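Long-range contacts in DNA mismatch repair protein MutS (Thermus aquaticus, PDB 1EWQ), which takes part in DNA mismatch repair, binding mismatched DNA, probably as the recognition step, and has a weak ATPase activity: residues C[135-140]-C[176-181]; C[254-259]-C[622-627]; C[279-284]-C[324-329]; C[338-343]-C[513-518]; C[403-408]-C[496-501]. All coordinates share one frame; numbering follows the deposited sequence.

Interaction 1 (C[135-140]-C[176-181])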
# COMPACT_ATOMS: atom_id res chain seq x y z
N ALA C 135 -4.67 9.43 22.26
CA ALA C 135 -5.43 10.65 22.51
C ALA C 135 -6.83 10.30 23.00
O ALA C 135 -7.37 9.24 22.68
CB ALA C 135 -5.50 11.49 21.24
N ALA C 136 -7.41 11.21 23.79
CA ALA C 136 -8.77 11.03 24.32
C ALA C 136 -9.53 12.35 24.20
O ALA C 136 -9.02 13.40 24.58
CB ALA C 136 -8.72 10.58 25.77
N ILE C 137 -10.75 12.26 23.67
CA ILE C 137 -11.64 13.39 23.47
C ILE C 137 -12.96 13.18 24.21
O ILE C 137 -13.59 12.11 24.10
CB ILE C 137 -11.97 13.57 21.95
CG1 ILE C 137 -10.70 13.94 21.17
CG2 ILE C 137 -13.06 14.61 21.77
CD1 ILE C 137 -10.86 13.87 19.66
N ALA C 138 -13.39 14.18 24.97
CA ALA C 138 -14.64 14.10 25.71
C ALA C 138 -15.31 15.47 25.79
O ALA C 138 -14.72 16.48 25.40
CB ALA C 138 -14.38 13.57 27.12
N THR C 139 -16.54 15.50 26.29
CA THR C 139 -17.28 16.75 26.43
C THR C 139 -17.59 17.01 27.89
O THR C 139 -17.41 16.14 28.73
CB THR C 139 -18.60 16.71 25.66
OG1 THR C 139 -19.44 15.69 26.20
CG2 THR C 139 -18.35 16.44 24.19
N GLY C 140 -18.07 18.21 28.20
CA GLY C 140 -18.38 18.52 29.58
C GLY C 140 -17.80 19.86 29.95
O GLY C 140 -16.75 19.94 30.60
N ALA C 176 -1.77 8.28 17.37
CA ALA C 176 -1.74 6.98 16.70
C ALA C 176 -3.00 6.19 17.04
O ALA C 176 -3.35 5.24 16.34
CB ALA C 176 -0.49 6.20 17.13
N GLU C 177 -3.68 6.61 18.10
CA GLU C 177 -4.89 5.95 18.57
C GLU C 177 -5.77 6.94 19.32
O GLU C 177 -5.30 7.70 20.16
CB GLU C 177 -4.50 4.80 19.49
CG GLU C 177 -5.53 3.71 19.60
CD GLU C 177 -5.14 2.66 20.60
OE1 GLU C 177 -3.93 2.52 20.90
OE2 GLU C 177 -6.05 1.96 21.09
N VAL C 178 -7.07 6.92 19.02
CA VAL C 178 -7.99 7.85 19.66
C VAL C 178 -9.11 7.18 20.46
O VAL C 178 -9.72 6.21 20.00
CB VAL C 178 -8.61 8.79 18.59
CG1 VAL C 178 -9.68 9.68 19.22
CG2 VAL C 178 -7.52 9.65 17.95
N LEU C 179 -9.37 7.70 21.65
CA LEU C 179 -10.43 7.20 22.52
C LEU C 179 -11.52 8.28 22.57
O LEU C 179 -11.27 9.39 23.04
CB LEU C 179 -9.91 6.97 23.95
CG LEU C 179 -8.62 6.20 24.18
CD1 LEU C 179 -8.33 6.16 25.67
CD2 LEU C 179 -8.72 4.78 23.62
N LEU C 180 -12.72 7.96 22.09
CA LEU C 180 -13.81 8.93 22.10
C LEU C 180 -14.78 8.66 23.25
O LEU C 180 -15.07 7.51 23.57
CB LEU C 180 -14.58 8.89 20.77
CG LEU C 180 -13.84 9.26 19.47
CD1 LEU C 180 -14.70 8.86 18.27
CD2 LEU C 180 -13.52 10.75 19.44
N ALA C 181 -15.26 9.74 23.86
CA ALA C 181 -16.21 9.65 24.97
C ALA C 181 -17.46 8.92 24.49
O ALA C 181 -17.81 8.98 23.31
CB ALA C 181 -16.58 11.05 25.44
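Ala135 is held between Glu177 and Leu179 at the start of a parallel beta ladder, in which four backbone hydrogen bonds join strand 134-139 to strand 177-180 and to Ala181 just after it. Ala135 N donates to Glu177 O at 2.8 Å, and Ala135 O accepts from Leu179 N at 2.7 Å. One step on, Ile137 N reaches Leu179 O at 3.0 Å while Ile137 O takes Ala181 N at 2.9 Å, the least straight of the four (139° at the hydrogen). Each of Ala135 and Ile137 thus bonds to the residues before and after its bridge partner, Val178 and Leu180, which is the parallel pattern; the strand directions differ by 23°.

Side chains alternate between the two faces. On one, Ile137 and Leu180 lie side by side and point the same way, Leu180 CD2 being 4.1 Å from both CB and CD1 of Ile137. Ile137 CG1 is anti to the carbonyl carbon (chi1 -66°), and CD1 at its end also approaches Val178 CG1. On the other face Ala136 CB meets Leu179 CB at 4.2 Å. Where the ladder closes, Ala138 CB touches the CB of Ala181, the N-cap residue of the next helix, at 3.7 Å.

Glu177 turns its carboxylate away from the ladder: OE1 accepts from Thr117 and Gly119, and OE2 pairs with Ser203. Within this mixed sheet of MutS domain II, strand 177-180 runs between strands 134-139 and 201-203. Helix 188-197 covers the Ile137, Val178 and Leu180 face through Phe194, Phe190 and Leu191, while helix 215-232 lies over Ala136 and Leu179.

Interaction 2 (C[254-259]-C[622-627])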
# COMPACT_ATOMS: atom_id res chain seq x y z
N GLU C 254 -5.06 22.68 10.72
CA GLU C 254 -4.74 21.53 9.89
C GLU C 254 -4.54 21.94 8.43
O GLU C 254 -3.61 21.49 7.77
CB GLU C 254 -5.85 20.48 9.97
CG GLU C 254 -5.56 19.23 9.12
CD GLU C 254 -6.67 18.19 9.20
OE1 GLU C 254 -7.27 18.04 10.29
OE2 GLU C 254 -6.92 17.53 8.17
N ALA C 255 -5.42 22.80 7.93
CA ALA C 255 -5.33 23.25 6.54
C ALA C 255 -3.95 23.84 6.26
O ALA C 255 -3.36 23.61 5.20
CB ALA C 255 -6.42 24.28 6.26
N THR C 256 -3.45 24.61 7.21
CA THR C 256 -2.15 25.26 7.10
C THR C 256 -1.00 24.26 7.15
O THR C 256 -0.11 24.29 6.31
CB THR C 256 -1.96 26.28 8.24
OG1 THR C 256 -2.88 27.36 8.06
CG2 THR C 256 -0.53 26.81 8.25
N LEU C 257 -1.03 23.38 8.15
CA LEU C 257 0.02 22.37 8.29
C LEU C 257 0.09 21.54 7.01
O LEU C 257 1.18 21.18 6.58
CB LEU C 257 -0.25 21.47 9.49
CG LEU C 257 -0.01 22.12 10.86
CD1 LEU C 257 -0.40 21.16 11.96
CD2 LEU C 257 1.46 22.50 10.99
N ARG C 258 -1.07 21.27 6.41
CA ARG C 258 -1.14 20.49 5.17
C ARG C 258 -0.68 21.30 3.96
O ARG C 258 0.10 20.80 3.14
CB ARG C 258 -2.57 20.00 4.90
CG ARG C 258 -3.03 18.80 5.74
CD ARG C 258 -4.47 18.40 5.39
NE ARG C 258 -4.89 17.16 6.05
CZ ARG C 258 -4.38 15.96 5.78
NH1 ARG C 258 -3.43 15.82 4.87
NH2 ARG C 258 -4.82 14.88 6.42
N ALA C 259 -1.17 22.54 3.83
CA ALA C 259 -0.80 23.37 2.70
C ALA C 259 0.68 23.74 2.71
O ALA C 259 1.28 23.93 1.66
CB ALA C 259 -1.66 24.65 2.66
N ILE C 622 -0.89 31.34 11.46
CA ILE C 622 -0.76 31.40 10.00
C ILE C 622 -1.99 30.71 9.43
O ILE C 622 -2.24 29.54 9.73
CB ILE C 622 0.50 30.69 9.52
CG1 ILE C 622 1.74 31.40 10.07
CG2 ILE C 622 0.51 30.64 8.01
CD1 ILE C 622 3.03 30.63 9.86
N TYR C 623 -2.75 31.43 8.61
CA TYR C 623 -3.97 30.89 8.02
C TYR C 623 -3.90 30.88 6.50
O TYR C 623 -3.80 31.93 5.87
CB TYR C 623 -5.19 31.69 8.48
CG TYR C 623 -5.29 31.80 9.98
CD1 TYR C 623 -4.93 32.98 10.65
CD2 TYR C 623 -5.70 30.71 10.75
CE1 TYR C 623 -4.98 33.08 12.05
CE2 TYR C 623 -5.76 30.79 12.15
CZ TYR C 623 -5.40 31.98 12.79
OH TYR C 623 -5.45 32.03 14.17
N THR C 624 -3.99 29.69 5.92
CA THR C 624 -3.93 29.54 4.48
C THR C 624 -5.23 29.08 3.83
O THR C 624 -6.08 28.44 4.46
CB THR C 624 -2.83 28.51 4.08
OG1 THR C 624 -3.20 27.21 4.57
CG2 THR C 624 -1.48 28.90 4.68
N ARG C 625 -5.35 29.43 2.55
CA ARG C 625 -6.48 29.06 1.70
C ARG C 625 -5.76 28.92 0.35
O ARG C 625 -5.86 29.78 -0.52
CB ARG C 625 -7.52 30.18 1.66
CG ARG C 625 -8.92 29.77 1.17
CD ARG C 625 -8.92 29.11 -0.21
NE ARG C 625 -8.49 27.71 -0.15
CZ ARG C 625 -8.00 27.03 -1.19
NH1 ARG C 625 -7.86 27.62 -2.37
NH2 ARG C 625 -7.66 25.76 -1.05
N ILE C 626 -5.00 27.83 0.21
CA ILE C 626 -4.19 27.56 -0.99
C ILE C 626 -4.45 26.21 -1.64
O ILE C 626 -4.62 25.20 -0.95
CB ILE C 626 -2.68 27.62 -0.65
CG1 ILE C 626 -2.31 28.97 -0.05
CG2 ILE C 626 -1.85 27.38 -1.91
CD1 ILE C 626 -0.93 28.99 0.61
N GLY C 627 -4.45 26.19 -2.97
CA GLY C 627 -4.67 24.96 -3.72
C GLY C 627 -6.01 24.29 -3.48
O GLY C 627 -7.03 24.95 -3.32
O HOH W 1 -5.54 27.77 7.29
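Strand 621-625, at one edge of the sheet in the P-loop ATPase domain V, meets the short helix 254-259 mainly through Thr256. Thr256 OG1 donates to Ile622 O at 2.8 Å, approaching from above the carbonyl plane, 36° out of it. A water molecule donates to Thr256 OG1 and accepts from Thr624 N at 2.8 Å. This one N-H is shared, since Thr624 N also bonds weakly to Thr256 OG1 at 3.4 Å. The hydroxyl is set for these bonds with OG1 anti to the carbonyl carbon (chi1 -67°). CG2, anti to the backbone N, meets Ile622 CG2 at 4.0 Å, the two side chains crossing at about a right angle.

A turn along the helix, Ala259 CB rests 3.5 Å from Thr624 OG1. The helix and strand axes approach to 7.1 Å at an angle of 73°, so the helix lies across the strand and touches it chiefly at these two positions. Ala259 lies about 9 Å, side chain to side chain, from Ser590 of the predicted ATP site. Strand 621-625 pairs with strand 657-662 and is an outermost strand of the mainly parallel sheet of a P-loop NTPase domain; Thr256 bonds to its Ile622 O and Thr624 N.

Interaction 3 (C[279-284]-C[324-329])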
# COMPACT_ATOMS: atom_id res chain seq x y z
N THR C 279 18.73 16.29 13.46
CA THR C 279 18.89 15.89 14.85
C THR C 279 19.61 14.54 14.95
O THR C 279 19.46 13.68 14.10
CB THR C 279 17.51 15.82 15.53
OG1 THR C 279 17.68 15.63 16.94
CG2 THR C 279 16.69 14.67 14.99
N ARG C 280 20.39 14.36 16.01
CA ARG C 280 21.13 13.11 16.20
C ARG C 280 20.45 12.09 17.11
O ARG C 280 20.68 10.89 16.97
CB ARG C 280 22.53 13.43 16.71
CG ARG C 280 23.45 14.00 15.62
CD ARG C 280 23.64 12.96 14.53
NE ARG C 280 24.20 13.47 13.29
CZ ARG C 280 25.50 13.57 13.03
NH1 ARG C 280 26.40 13.19 13.94
NH2 ARG C 280 25.91 14.02 11.85
N THR C 281 19.58 12.54 18.01
CA THR C 281 18.90 11.64 18.93
C THR C 281 17.37 11.68 18.77
O THR C 281 16.81 12.64 18.24
CB THR C 281 19.22 11.98 20.37
OG1 THR C 281 18.68 13.27 20.67
CG2 THR C 281 20.72 12.01 20.58
N ALA C 282 16.69 10.64 19.26
CA ALA C 282 15.24 10.60 19.16
C ALA C 282 14.62 11.71 20.03
O ALA C 282 13.72 12.41 19.58
CB ALA C 282 14.71 9.23 19.58
N PRO C 283 15.10 11.88 21.28
CA PRO C 283 14.55 12.92 22.16
C PRO C 283 14.67 14.30 21.48
O PRO C 283 13.81 15.16 21.64
CB PRO C 283 15.43 12.83 23.40
CG PRO C 283 15.78 11.35 23.46
CD PRO C 283 16.07 11.03 22.00
N GLY C 284 15.74 14.47 20.71
CA GLY C 284 15.97 15.71 19.99
C GLY C 284 15.00 15.85 18.84
O GLY C 284 14.42 16.91 18.66
N ARG C 324 29.00 14.52 16.83
CA ARG C 324 29.71 13.26 16.68
C ARG C 324 29.37 12.38 17.88
O ARG C 324 29.02 11.21 17.73
CB ARG C 324 31.23 13.50 16.66
CG ARG C 324 31.98 12.89 15.49
CD ARG C 324 33.49 12.80 15.78
NE ARG C 324 34.04 14.09 16.18
CZ ARG C 324 34.12 15.16 15.38
NH1 ARG C 324 33.68 15.09 14.12
NH2 ARG C 324 34.61 16.30 15.84
N LEU C 325 29.48 12.96 19.07
CA LEU C 325 29.20 12.22 20.30
C LEU C 325 27.73 11.81 20.43
O LEU C 325 27.44 10.67 20.80
CB LEU C 325 29.65 13.03 21.53
CG LEU C 325 31.18 13.15 21.66
CD1 LEU C 325 31.55 14.22 22.67
CD2 LEU C 325 31.76 11.78 22.06
N LEU C 326 26.82 12.73 20.11
CA LEU C 326 25.39 12.45 20.19
C LEU C 326 24.98 11.29 19.29
O LEU C 326 24.08 10.53 19.62
CB LEU C 326 24.58 13.68 19.81
CG LEU C 326 24.63 14.85 20.79
CD1 LEU C 326 23.79 16.00 20.24
CD2 LEU C 326 24.12 14.40 22.16
N TYR C 327 25.64 11.17 18.15
CA TYR C 327 25.35 10.11 17.19
C TYR C 327 25.25 8.75 17.86
O TYR C 327 24.47 7.90 17.45
CB TYR C 327 26.45 10.07 16.12
CG TYR C 327 26.22 9.06 15.02
CD1 TYR C 327 25.44 9.38 13.90
CD2 TYR C 327 26.77 7.79 15.10
CE1 TYR C 327 25.22 8.45 12.89
CE2 TYR C 327 26.55 6.85 14.09
CZ TYR C 327 25.78 7.19 12.99
OH TYR C 327 25.59 6.25 12.00
N ARG C 328 26.05 8.53 18.90
CA ARG C 328 26.03 7.24 19.59
C ARG C 328 25.14 7.23 20.83
O ARG C 328 25.13 6.25 21.56
CB ARG C 328 27.45 6.83 20.00
CG ARG C 328 28.39 6.48 18.84
CD ARG C 328 29.81 6.20 19.33
NE ARG C 328 29.93 4.96 20.12
CZ ARG C 328 30.15 3.76 19.60
NH1 ARG C 328 30.29 3.61 18.28
NH2 ARG C 328 30.24 2.69 20.39
N LEU C 329 24.38 8.30 21.05
CA LEU C 329 23.52 8.36 22.23
C LEU C 329 22.16 7.68 22.08
O LEU C 329 21.36 8.04 21.22
CB LEU C 329 23.30 9.82 22.65
CG LEU C 329 22.85 10.02 24.09
CD1 LEU C 329 24.03 9.73 25.01
CD2 LEU C 329 22.35 11.44 24.31
O HOH W 2 18.40 8.52 20.62
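Van der Waals contacts come first: Arg280 CB meets Leu326 CB at 3.7 Å, and Thr281 CG2 is 4.0 Å from Leu329 CB. The same Thr281 CG2 lies 3.8 Å from Leu326 O. The methyl of Thr281 thereby reaches both ends of the type I turn that runs from Leu326 to Leu329. Within that turn, Leu329 N donates to Leu326 O at 2.7 Å.

Arg280 runs obliquely past the CB and CD1 of Tyr327. The arginine chain bends at chi2 (-63°), which brings Arg280 CD within 4.1 Å of Tyr327 CD1, while Arg280 NH1 stands 3.8 Å from Tyr327 CB. Guanidinium and ring planes are 82° apart, which excludes a parallel stack. NH1 also makes a weak hydrogen bond to Arg323 O.

Both segments belong to the helical MutS domain III, where the start of helix 282-293 faces the end of helix 316-326. Thr281 is the N-cap of the former: its OG1 lies between the backbone N and the carbonyl carbon (chi1 66°) and accepts from Gly284 N at 3.2 Å. That hydroxyl is also hydrogen-bonded to Asp528 OD2, and OD1 of the same aspartate takes Arg280 N, so Asp528 of helix 514-540 bonds to the capping turn as well.

Water supplies the polar link between the segments. A single molecule accepts from Ala282 N and donates to Leu329 O, joining the first turn of helix 282-293 to Leu329, the last residue of the type I turn.

Interaction 4 (C[338-343]-C[513-518])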
# COMPACT_ATOMS: atom_id res chain seq x y z
N ARG C 338 11.23 2.41 30.44
CA ARG C 338 11.24 0.96 30.46
C ARG C 338 11.83 0.50 31.79
O ARG C 338 11.37 -0.49 32.38
CB ARG C 338 12.06 0.40 29.28
CG ARG C 338 11.37 0.58 27.93
CD ARG C 338 12.17 0.02 26.77
NE ARG C 338 12.24 -1.44 26.77
CZ ARG C 338 11.20 -2.26 26.56
NH1 ARG C 338 9.98 -1.78 26.34
NH2 ARG C 338 11.40 -3.58 26.56
N LEU C 339 12.84 1.21 32.28
CA LEU C 339 13.45 0.88 33.56
C LEU C 339 12.41 1.01 34.66
O LEU C 339 12.23 0.08 35.46
CB LEU C 339 14.63 1.82 33.85
CG LEU C 339 16.00 1.47 33.24
CD1 LEU C 339 16.97 2.63 33.39
CD2 LEU C 339 16.54 0.21 33.92
N GLU C 340 11.73 2.15 34.71
CA GLU C 340 10.72 2.41 35.74
C GLU C 340 9.57 1.41 35.69
O GLU C 340 9.00 1.08 36.73
CB GLU C 340 10.15 3.83 35.60
CG GLU C 340 11.17 4.95 35.74
CD GLU C 340 10.65 6.30 35.26
OE1 GLU C 340 9.73 6.32 34.42
OE2 GLU C 340 11.18 7.34 35.71
N LEU C 341 9.24 0.93 34.50
CA LEU C 341 8.15 -0.02 34.32
C LEU C 341 8.56 -1.48 34.48
O LEU C 341 7.75 -2.38 34.28
CB LEU C 341 7.49 0.17 32.95
CG LEU C 341 6.65 1.45 32.78
CD1 LEU C 341 6.19 1.61 31.34
CD2 LEU C 341 5.47 1.37 33.72
N GLY C 342 9.83 -1.72 34.81
CA GLY C 342 10.30 -3.09 34.98
C GLY C 342 10.38 -3.92 33.70
O GLY C 342 10.27 -5.15 33.75
N ARG C 343 10.59 -3.25 32.56
CA ARG C 343 10.70 -3.92 31.28
C ARG C 343 12.10 -3.86 30.66
O ARG C 343 12.35 -4.51 29.65
CB ARG C 343 9.74 -3.31 30.27
CG ARG C 343 8.30 -3.43 30.59
CD ARG C 343 7.51 -2.97 29.40
NE ARG C 343 6.07 -3.06 29.61
CZ ARG C 343 5.22 -3.44 28.66
NH1 ARG C 343 5.69 -3.76 27.47
NH2 ARG C 343 3.92 -3.48 28.91
N GLN C 513 18.37 5.34 39.07
CA GLN C 513 18.84 6.57 38.44
C GLN C 513 17.91 7.01 37.32
O GLN C 513 18.27 7.88 36.52
CB GLN C 513 20.25 6.37 37.87
CG GLN C 513 21.32 6.03 38.90
CD GLN C 513 21.30 7.00 40.07
OE1 GLN C 513 21.24 8.21 39.88
NE2 GLN C 513 21.36 6.46 41.29
N ALA C 514 16.72 6.43 37.26
CA ALA C 514 15.76 6.77 36.21
C ALA C 514 15.56 8.28 36.03
O ALA C 514 15.55 8.78 34.91
CB ALA C 514 14.42 6.09 36.50
N GLU C 515 15.41 9.00 37.13
CA GLU C 515 15.20 10.44 37.06
C GLU C 515 16.41 11.19 36.49
O GLU C 515 16.25 12.12 35.70
CB GLU C 515 14.84 10.96 38.45
CG GLU C 515 13.90 12.15 38.43
CD GLU C 515 12.71 11.94 37.49
OE1 GLU C 515 12.06 10.87 37.58
OE2 GLU C 515 12.44 12.84 36.66
N ALA C 516 17.62 10.79 36.88
CA ALA C 516 18.82 11.45 36.37
C ALA C 516 18.92 11.17 34.87
O ALA C 516 19.36 12.01 34.09
CB ALA C 516 20.08 10.94 37.10
N LEU C 517 18.49 9.98 34.47
CA LEU C 517 18.52 9.61 33.07
C LEU C 517 17.60 10.54 32.28
O LEU C 517 18.00 11.07 31.26
CB LEU C 517 18.07 8.16 32.89
CG LEU C 517 19.18 7.11 32.82
CD1 LEU C 517 20.15 7.30 33.95
CD2 LEU C 517 18.55 5.71 32.86
N ARG C 518 16.37 10.74 32.76
CA ARG C 518 15.43 11.63 32.08
C ARG C 518 16.04 13.03 31.94
O ARG C 518 16.03 13.63 30.87
CB ARG C 518 14.12 11.72 32.85
CG ARG C 518 13.29 10.45 32.84
CD ARG C 518 11.95 10.63 33.58
NE ARG C 518 11.10 9.45 33.42
CZ ARG C 518 10.42 9.18 32.32
NH1 ARG C 518 10.46 10.01 31.27
NH2 ARG C 518 9.70 8.07 32.25
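Glu340 reaches across to Arg518, and its side chain can be followed outward from helix 332-340. From CB, the chain leaves with CG anti to the carbonyl carbon (chi1 -61°). Glu340 CG packs against Ala514 CB at 3.5 Å, in the first turn of helix 514-540. The chain stays extended beyond CG, and the carboxylate meets the guanidinium of Arg518 tip to tip. Glu340 OE2 accepts from Arg518 NE at 3.1 Å on its syn side, 31° out of the carboxylate plane, with the oxygen near the guanidinium plane. Glu340 OE1 pairs with Arg518 NH2 at 2.8 Å, although the position of OE1 is less certain. As modelled, this makes a two-point salt bridge along one guanidinium edge, its flat groups turned 36° from each other. Glu340 OE2 also has Glu515 OE1 at 4.1 Å, a like charge that the arginine probably helps to offset.

An alanine in place of Glu340 would probably leave Arg518 without this carboxylate and open a gap beside Ala514 CB.

Apolar packing adjoins the bridge: Leu339 CD1 touches Leu517 CD2 at 3.5 Å, the two side chains crossing at about a right angle. The arginine has further partners, NH1 donating to Thr152 O. Just past Glu340 the first helix ends in a Schellman motif at Gly342, whose phi is positive. Leu339 also packs on Arg507 and Ala510, so the end of helix 332-340 sits against both helix 479-511 and the beginning of helix 514-540.

Interaction 5 (C[403-408]-C[496-501])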
# COMPACT_ATOMS: atom_id res chain seq x y z
N GLY C 403 33.92 -13.01 37.45
CA GLY C 403 34.47 -12.28 38.57
C GLY C 403 33.55 -11.22 39.17
O GLY C 403 33.91 -10.57 40.14
N TYR C 404 32.37 -11.04 38.60
CA TYR C 404 31.45 -10.04 39.12
C TYR C 404 30.68 -10.57 40.33
O TYR C 404 30.72 -9.98 41.41
CB TYR C 404 30.46 -9.59 38.04
CG TYR C 404 29.55 -8.47 38.51
CD1 TYR C 404 30.03 -7.17 38.66
CD2 TYR C 404 28.23 -8.73 38.87
CE1 TYR C 404 29.22 -6.15 39.17
CE2 TYR C 404 27.41 -7.72 39.38
CZ TYR C 404 27.91 -6.44 39.52
OH TYR C 404 27.10 -5.46 40.04
N ASP C 405 29.97 -11.68 40.13
CA ASP C 405 29.19 -12.28 41.20
C ASP C 405 29.78 -13.62 41.61
O ASP C 405 29.77 -14.57 40.83
CB ASP C 405 27.75 -12.45 40.73
CG ASP C 405 26.86 -13.07 41.79
OD1 ASP C 405 26.48 -14.24 41.64
OD2 ASP C 405 26.54 -12.37 42.78
N PRO C 406 30.29 -13.72 42.85
CA PRO C 406 30.90 -14.95 43.37
C PRO C 406 30.04 -16.20 43.28
O PRO C 406 30.55 -17.27 42.93
CB PRO C 406 31.27 -14.57 44.81
CG PRO C 406 30.28 -13.49 45.16
CD PRO C 406 30.20 -12.68 43.89
N ASP C 407 28.76 -16.08 43.58
CA ASP C 407 27.83 -17.22 43.50
C ASP C 407 27.91 -17.78 42.07
O ASP C 407 28.10 -18.98 41.87
CB ASP C 407 26.41 -16.74 43.80
CG ASP C 407 25.42 -17.90 44.01
OD1 ASP C 407 25.50 -18.90 43.26
OD2 ASP C 407 24.55 -17.78 44.91
N LEU C 408 27.76 -16.88 41.09
CA LEU C 408 27.81 -17.23 39.67
C LEU C 408 29.16 -17.81 39.24
O LEU C 408 29.22 -18.82 38.53
CB LEU C 408 27.49 -16.00 38.82
CG LEU C 408 27.52 -16.10 37.28
CD1 LEU C 408 26.60 -17.22 36.80
CD2 LEU C 408 27.09 -14.76 36.68
N ARG C 496 21.64 -20.39 35.18
CA ARG C 496 20.60 -19.56 34.57
C ARG C 496 19.89 -18.75 35.65
O ARG C 496 19.58 -17.58 35.45
CB ARG C 496 19.57 -20.40 33.82
CG ARG C 496 20.06 -21.01 32.52
CD ARG C 496 18.91 -21.68 31.77
NE ARG C 496 19.30 -22.98 31.23
CZ ARG C 496 19.37 -24.10 31.94
NH1 ARG C 496 19.08 -24.09 33.23
NH2 ARG C 496 19.75 -25.22 31.36
N ARG C 497 19.63 -19.39 36.79
CA ARG C 497 18.96 -18.72 37.90
C ARG C 497 19.76 -17.54 38.43
O ARG C 497 19.32 -16.39 38.35
CB ARG C 497 18.70 -19.68 39.06
CG ARG C 497 18.00 -18.97 40.22
CD ARG C 497 17.69 -19.84 41.41
NE ARG C 497 16.81 -19.12 42.34
CZ ARG C 497 16.33 -19.62 43.48
NH1 ARG C 497 16.66 -20.85 43.85
NH2 ARG C 497 15.52 -18.89 44.23
N ARG C 498 20.93 -17.84 38.99
CA ARG C 498 21.80 -16.81 39.55
C ARG C 498 22.06 -15.68 38.56
O ARG C 498 22.06 -14.51 38.94
CB ARG C 498 23.13 -17.44 39.98
CG ARG C 498 24.27 -16.44 40.20
CD ARG C 498 24.26 -15.80 41.59
NE ARG C 498 23.03 -15.08 41.90
CZ ARG C 498 22.99 -13.92 42.56
NH1 ARG C 498 24.10 -13.35 42.97
NH2 ARG C 498 21.82 -13.35 42.82
N GLU C 499 22.30 -16.03 37.30
CA GLU C 499 22.58 -15.00 36.31
C GLU C 499 21.38 -14.09 36.06
O GLU C 499 21.56 -12.90 35.82
CB GLU C 499 23.06 -15.64 35.00
CG GLU C 499 23.58 -14.62 34.00
CD GLU C 499 24.45 -15.25 32.93
OE1 GLU C 499 24.09 -16.34 32.43
OE2 GLU C 499 25.49 -14.65 32.58
N GLU C 500 20.17 -14.63 36.12
CA GLU C 500 19.00 -13.79 35.94
C GLU C 500 18.86 -12.90 37.18
O GLU C 500 18.49 -11.73 37.07
CB GLU C 500 17.72 -14.62 35.77
CG GLU C 500 16.53 -13.77 35.34
CD GLU C 500 15.23 -14.55 35.24
OE1 GLU C 500 14.58 -14.75 36.29
OE2 GLU C 500 14.87 -14.96 34.12
N GLU C 501 19.16 -13.47 38.35
CA GLU C 501 19.08 -12.71 39.59
C GLU C 501 20.05 -11.52 39.53
O GLU C 501 19.70 -10.41 39.93
CB GLU C 501 19.43 -13.58 40.81
CG GLU C 501 18.60 -14.86 40.96
CD GLU C 501 18.93 -15.66 42.22
OE1 GLU C 501 20.12 -15.74 42.60
OE2 GLU C 501 18.00 -16.22 42.84
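Arg498 and Asp405 reach toward each other tip to tip, their guanidinium and carboxylate planes turned 57° apart. The salt bridge runs from Arg498 NH1 to Asp405 OD2 at 2.6 Å, the oxygen lying near the guanidinium plane at its edge. The chain of Arg498 is bent at chi2 (84°) and again at chi3. Its side chain crosses those of Asp407 and Leu408 obliquely: Arg498 CG rests 3.5 Å from Leu408 CB, and CD runs past Asp407 CB. The Asp407 carboxylate adds charge without a bond, since Asp407 OD2 stands 4.3 Å from Arg498 NE and well out of the guanidinium plane.

Within its own helix, Arg498 NH2 donates to Glu501 OE1 at 2.9 Å, approaching from above the carboxylate plane. Arg497 pairs with OE2 of the same glutamate, which extends the network to four residues. An alanine in place of Arg498 would probably leave Asp405 without its cationic mate and uncover Leu408 CB.

Asp405 is also the N-cap of helix 406-433, OD1, whose position is less certain, accepting from Leu408 N. The bridge thus ties the beginning of that helix to helix 479-511, the two long helices of domain III that lead to and from the antiparallel sheet of strands 439-443 to 473-477.

Interaction 1 comes first along the chain, in the domain II sheet, and closes before the others open. Interaction 2 joins helix 254-259 to the ATPase domain V over some 360 residues, and interactions 3, 4 and 5 all fall within that span, in domain III. Helix 514-540 takes part in interaction 4 and supplies Asp528 beside interaction 3; the centres of interactions 3 and 4 are about 19 Å apart. Helix 479-511, which precedes it, carries interaction 5, about 23 Å centre to centre from interaction 4. The centres of interactions 2 and 5 are about 60 Å apart, so domain III spans from the ATPase end to a region whose nearest atom is about 9 Å from the DNA.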